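Local coordinates for protein endo-polygalacturonase (PDB 1BHE) that hydrolyses the alpha-1,4-linked galacturonosyl chains of polygalacturonic acid at internal positions, macerating plant tissue during soft rot, at residues S88-D100 / L137-P151. Sequence-based numbering, arbitrary orientation.
Sequences SCGVVDKNGKGCD and LAADAKVKKLKQNTP
Asn149 of 137-151 plugs the disulfide-closed loop 88-100, where two long excursions from the parallel beta-helix of this family 28 hydrolase meet as a two-stranded antiparallel ribbon. The pairing is defined by Asp93 and Lys147, a hydrogen-bonded pair whose N and O atoms bond reciprocally, and by the neighbouring non-hydrogen-bonded pair Val92 and Gln148.

The tight part surrounds the buried Asn149 amide, and all four of its side-chain bonds end inside the loop. OD1 accepts from Gly96 N at 2.9 Å and from Gly98 N at 2.8 Å. ND2 gives nearly straight bonds to Val91 O and Asp93 OD1; both acceptors lie close to the amide plane, which fixes the rotation of the group. The Asp93 carboxylate stands 75° from that plane; Asn149 ND2 and Asn95 N reach its OD1 from opposite faces, the latter bond closing an Asx turn. The Cys89–Cys99 disulfide lies against the backbone of Asn149, with Cys99 SG 3.3 Å from Asn149 O. Val92 is also closely packed: CG1, anti to its N (chi1 176°), lies 3.7 Å from Leu146 CB and against the buried Ala141, while CG2 meets Leu137 O.

Toward solvent the packing thins. The exposed Asp140 touches Val92 CG2 through OD2. The Gln148 side chain is about 7 Å from that of Asp223, the predicted proton donor, consistent with a ribbon at the edge of the active-site cleft. On the other face the exposed Lys147 chain, bent at its last two torsions, folds over the turn: NZ sits above the carbonyl planes of Lys94 and Asn95, 3.0 Å from Asn95 O.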
# COMPACT_ATOMS: atom_id res chain seq x y z
N SER A 88 3.88 -18.42 -15.78
CA SER A 88 4.12 -16.99 -15.64
C SER A 88 4.34 -16.52 -14.21
O SER A 88 4.82 -15.40 -14.03
CB SER A 88 2.93 -16.21 -16.23
OG SER A 88 1.72 -16.55 -15.57
N CYS A 89 4.01 -17.33 -13.22
CA CYS A 89 4.08 -16.94 -11.82
C CYS A 89 5.16 -17.65 -11.03
O CYS A 89 5.54 -18.78 -11.33
CB CYS A 89 2.69 -17.21 -11.20
SG CYS A 89 2.37 -16.52 -9.57
N GLY A 90 5.73 -16.96 -10.04
CA GLY A 90 6.76 -17.52 -9.19
C GLY A 90 8.11 -17.65 -9.87
O GLY A 90 8.90 -18.54 -9.56
N VAL A 91 8.38 -16.79 -10.84
CA VAL A 91 9.61 -16.77 -11.61
C VAL A 91 10.15 -15.35 -11.69
O VAL A 91 9.46 -14.39 -11.34
CB VAL A 91 9.40 -17.28 -13.05
CG1 VAL A 91 9.12 -18.78 -13.09
CG2 VAL A 91 8.29 -16.52 -13.75
N VAL A 92 11.39 -15.21 -12.16
CA VAL A 92 12.04 -13.92 -12.32
C VAL A 92 12.27 -13.70 -13.81
O VAL A 92 12.78 -14.60 -14.49
CB VAL A 92 13.38 -13.85 -11.57
CG1 VAL A 92 14.09 -12.53 -11.85
CG2 VAL A 92 13.19 -14.03 -10.07
N ASP A 93 11.84 -12.56 -14.35
CA ASP A 93 11.96 -12.32 -15.79
C ASP A 93 11.70 -10.87 -16.16
O ASP A 93 11.81 -9.98 -15.32
CB ASP A 93 11.02 -13.27 -16.54
CG ASP A 93 9.56 -13.13 -16.17
OD1 ASP A 93 9.14 -12.07 -15.66
OD2 ASP A 93 8.80 -14.09 -16.41
N LYS A 94 11.29 -10.63 -17.40
CA LYS A 94 11.01 -9.30 -17.91
C LYS A 94 9.53 -8.94 -17.79
O LYS A 94 9.11 -7.87 -18.25
CB LYS A 94 11.40 -9.20 -19.39
CG LYS A 94 12.86 -8.90 -19.69
CD LYS A 94 13.13 -9.05 -21.18
CE LYS A 94 14.54 -8.63 -21.55
NZ LYS A 94 14.59 -8.01 -22.91
N ASN A 95 8.74 -9.81 -17.18
CA ASN A 95 7.31 -9.59 -17.02
C ASN A 95 7.00 -8.77 -15.78
O ASN A 95 6.93 -7.54 -15.86
CB ASN A 95 6.59 -10.94 -17.02
CG ASN A 95 5.08 -10.84 -16.96
OD1 ASN A 95 4.50 -9.77 -16.81
ND2 ASN A 95 4.42 -11.99 -17.09
N GLY A 96 6.75 -9.42 -14.65
CA GLY A 96 6.41 -8.74 -13.41
C GLY A 96 4.91 -8.79 -13.12
O GLY A 96 4.46 -8.64 -11.99
N LYS A 97 4.13 -9.09 -14.15
CA LYS A 97 2.68 -9.16 -14.08
C LYS A 97 2.17 -10.58 -14.28
O LYS A 97 1.00 -10.82 -14.59
CB LYS A 97 2.13 -8.21 -15.15
CG LYS A 97 0.65 -7.87 -15.07
CD LYS A 97 0.25 -6.88 -16.15
CE LYS A 97 -1.26 -6.68 -16.17
NZ LYS A 97 -2.00 -7.97 -16.27
N GLY A 98 3.02 -11.56 -14.03
CA GLY A 98 2.72 -12.96 -14.19
C GLY A 98 1.76 -13.59 -13.19
O GLY A 98 1.29 -14.70 -13.45
N CYS A 99 1.44 -12.94 -12.07
CA CYS A 99 0.53 -13.53 -11.10
C CYS A 99 -0.73 -12.71 -10.81
O CYS A 99 -0.66 -11.49 -10.64
CB CYS A 99 1.20 -13.72 -9.74
SG CYS A 99 2.80 -14.56 -9.69
N ASP A 100 -1.86 -13.41 -10.69
CA ASP A 100 -3.10 -12.73 -10.31
C ASP A 100 -2.97 -12.40 -8.82
O ASP A 100 -2.18 -13.05 -8.13
CB ASP A 100 -4.33 -13.61 -10.53
CG ASP A 100 -4.66 -13.82 -12.00
OD1 ASP A 100 -4.40 -12.93 -12.82
OD2 ASP A 100 -5.17 -14.91 -12.33
N LEU A 137 12.51 -14.88 -4.02
CA LEU A 137 12.67 -14.47 -5.41
C LEU A 137 13.20 -13.05 -5.57
O LEU A 137 13.74 -12.73 -6.64
CB LEU A 137 11.34 -14.61 -6.16
CG LEU A 137 10.73 -16.01 -6.26
CD1 LEU A 137 9.24 -15.92 -6.56
CD2 LEU A 137 11.42 -16.84 -7.33
N ALA A 138 13.07 -12.18 -4.59
CA ALA A 138 13.54 -10.80 -4.67
C ALA A 138 15.05 -10.70 -4.76
O ALA A 138 15.57 -9.98 -5.63
CB ALA A 138 13.05 -9.99 -3.48
N ALA A 139 15.77 -11.43 -3.91
CA ALA A 139 17.24 -11.40 -3.96
C ALA A 139 17.67 -11.68 -5.39
O ALA A 139 18.38 -10.89 -6.01
CB ALA A 139 17.85 -12.42 -3.01
N ASP A 140 17.20 -12.80 -5.93
CA ASP A 140 17.47 -13.19 -7.31
C ASP A 140 17.11 -12.07 -8.28
O ASP A 140 17.94 -11.68 -9.11
CB ASP A 140 16.67 -14.46 -7.65
CG ASP A 140 17.23 -15.14 -8.89
OD1 ASP A 140 18.24 -15.86 -8.75
OD2 ASP A 140 16.66 -14.94 -9.98
N ALA A 141 15.90 -11.52 -8.18
CA ALA A 141 15.48 -10.43 -9.05
C ALA A 141 16.37 -9.21 -8.93
O ALA A 141 16.73 -8.61 -9.94
CB ALA A 141 14.03 -10.06 -8.77
N LYS A 142 16.72 -8.82 -7.71
CA LYS A 142 17.58 -7.66 -7.48
C LYS A 142 18.98 -7.86 -8.04
O LYS A 142 19.47 -7.03 -8.81
CB LYS A 142 17.67 -7.36 -5.98
CG LYS A 142 18.44 -6.08 -5.65
CD LYS A 142 18.68 -5.95 -4.15
CE LYS A 142 20.06 -6.45 -3.76
NZ LYS A 142 20.71 -5.56 -2.76
N VAL A 143 19.62 -8.97 -7.70
CA VAL A 143 20.97 -9.27 -8.16
C VAL A 143 21.03 -9.46 -9.67
O VAL A 143 22.00 -9.05 -10.31
CB VAL A 143 21.56 -10.50 -7.44
CG1 VAL A 143 23.01 -10.73 -7.83
CG2 VAL A 143 21.46 -10.32 -5.93
N LYS A 144 19.99 -10.04 -10.26
CA LYS A 144 19.92 -10.25 -11.70
C LYS A 144 19.37 -9.03 -12.43
O LYS A 144 19.37 -8.96 -13.66
CB LYS A 144 19.06 -11.48 -12.01
CG LYS A 144 19.22 -12.05 -13.41
CD LYS A 144 18.58 -13.42 -13.55
CE LYS A 144 19.14 -14.16 -14.75
NZ LYS A 144 18.08 -14.82 -15.56
N LYS A 145 18.82 -8.07 -11.69
CA LYS A 145 18.26 -6.85 -12.23
C LYS A 145 16.99 -7.07 -13.05
O LYS A 145 16.72 -6.31 -13.99
CB LYS A 145 19.29 -6.09 -13.08
CG LYS A 145 20.35 -5.36 -12.28
CD LYS A 145 21.63 -5.20 -13.09
CE LYS A 145 21.91 -3.74 -13.40
NZ LYS A 145 20.92 -3.17 -14.35
N LEU A 146 16.21 -8.09 -12.70
CA LEU A 146 14.97 -8.38 -13.42
C LEU A 146 13.77 -8.24 -12.48
O LEU A 146 13.90 -7.67 -11.40
CB LEU A 146 15.02 -9.77 -14.05
CG LEU A 146 16.00 -9.98 -15.20
CD1 LEU A 146 16.28 -11.46 -15.41
CD2 LEU A 146 15.49 -9.36 -16.49
N LYS A 147 12.61 -8.72 -12.91
CA LYS A 147 11.39 -8.58 -12.11
C LYS A 147 10.85 -9.92 -11.62
O LYS A 147 10.79 -10.89 -12.36
CB LYS A 147 10.31 -7.87 -12.93
CG LYS A 147 10.71 -6.49 -13.44
CD LYS A 147 9.52 -5.76 -14.04
CE LYS A 147 9.90 -5.08 -15.35
NZ LYS A 147 8.84 -5.30 -16.39
N GLN A 148 10.43 -9.95 -10.35
CA GLN A 148 9.84 -11.17 -9.80
C GLN A 148 8.34 -11.14 -10.08
O GLN A 148 7.73 -10.08 -10.19
CB GLN A 148 10.10 -11.33 -8.31
CG GLN A 148 9.36 -10.37 -7.40
CD GLN A 148 10.24 -9.22 -6.95
OE1 GLN A 148 10.83 -8.55 -7.81
NE2 GLN A 148 10.34 -8.98 -5.65
N ASN A 149 7.77 -12.32 -10.23
CA ASN A 149 6.33 -12.46 -10.46
C ASN A 149 5.76 -13.08 -9.19
O ASN A 149 5.95 -14.27 -8.94
CB ASN A 149 6.00 -13.30 -11.69
CG ASN A 149 6.53 -12.64 -12.96
OD1 ASN A 149 5.80 -11.91 -13.62
ND2 ASN A 149 7.80 -12.92 -13.26
N THR A 150 5.11 -12.28 -8.35
CA THR A 150 4.52 -12.74 -7.10
C THR A 150 3.15 -12.06 -6.92
O THR A 150 2.98 -10.91 -7.33
CB THR A 150 5.36 -12.41 -5.86
OG1 THR A 150 5.50 -10.98 -5.77
CG2 THR A 150 6.76 -13.02 -5.84
N PRO A 151 2.19 -12.72 -6.29
CA PRO A 151 0.87 -12.18 -6.09
C PRO A 151 0.72 -11.07 -5.06
O PRO A 151 1.23 -11.13 -3.94
CB PRO A 151 0.04 -13.38 -5.64
CG PRO A 151 0.94 -14.52 -5.42
CD PRO A 151 2.34 -14.11 -5.78
O HOH W 1 5.32 -9.29 -9.16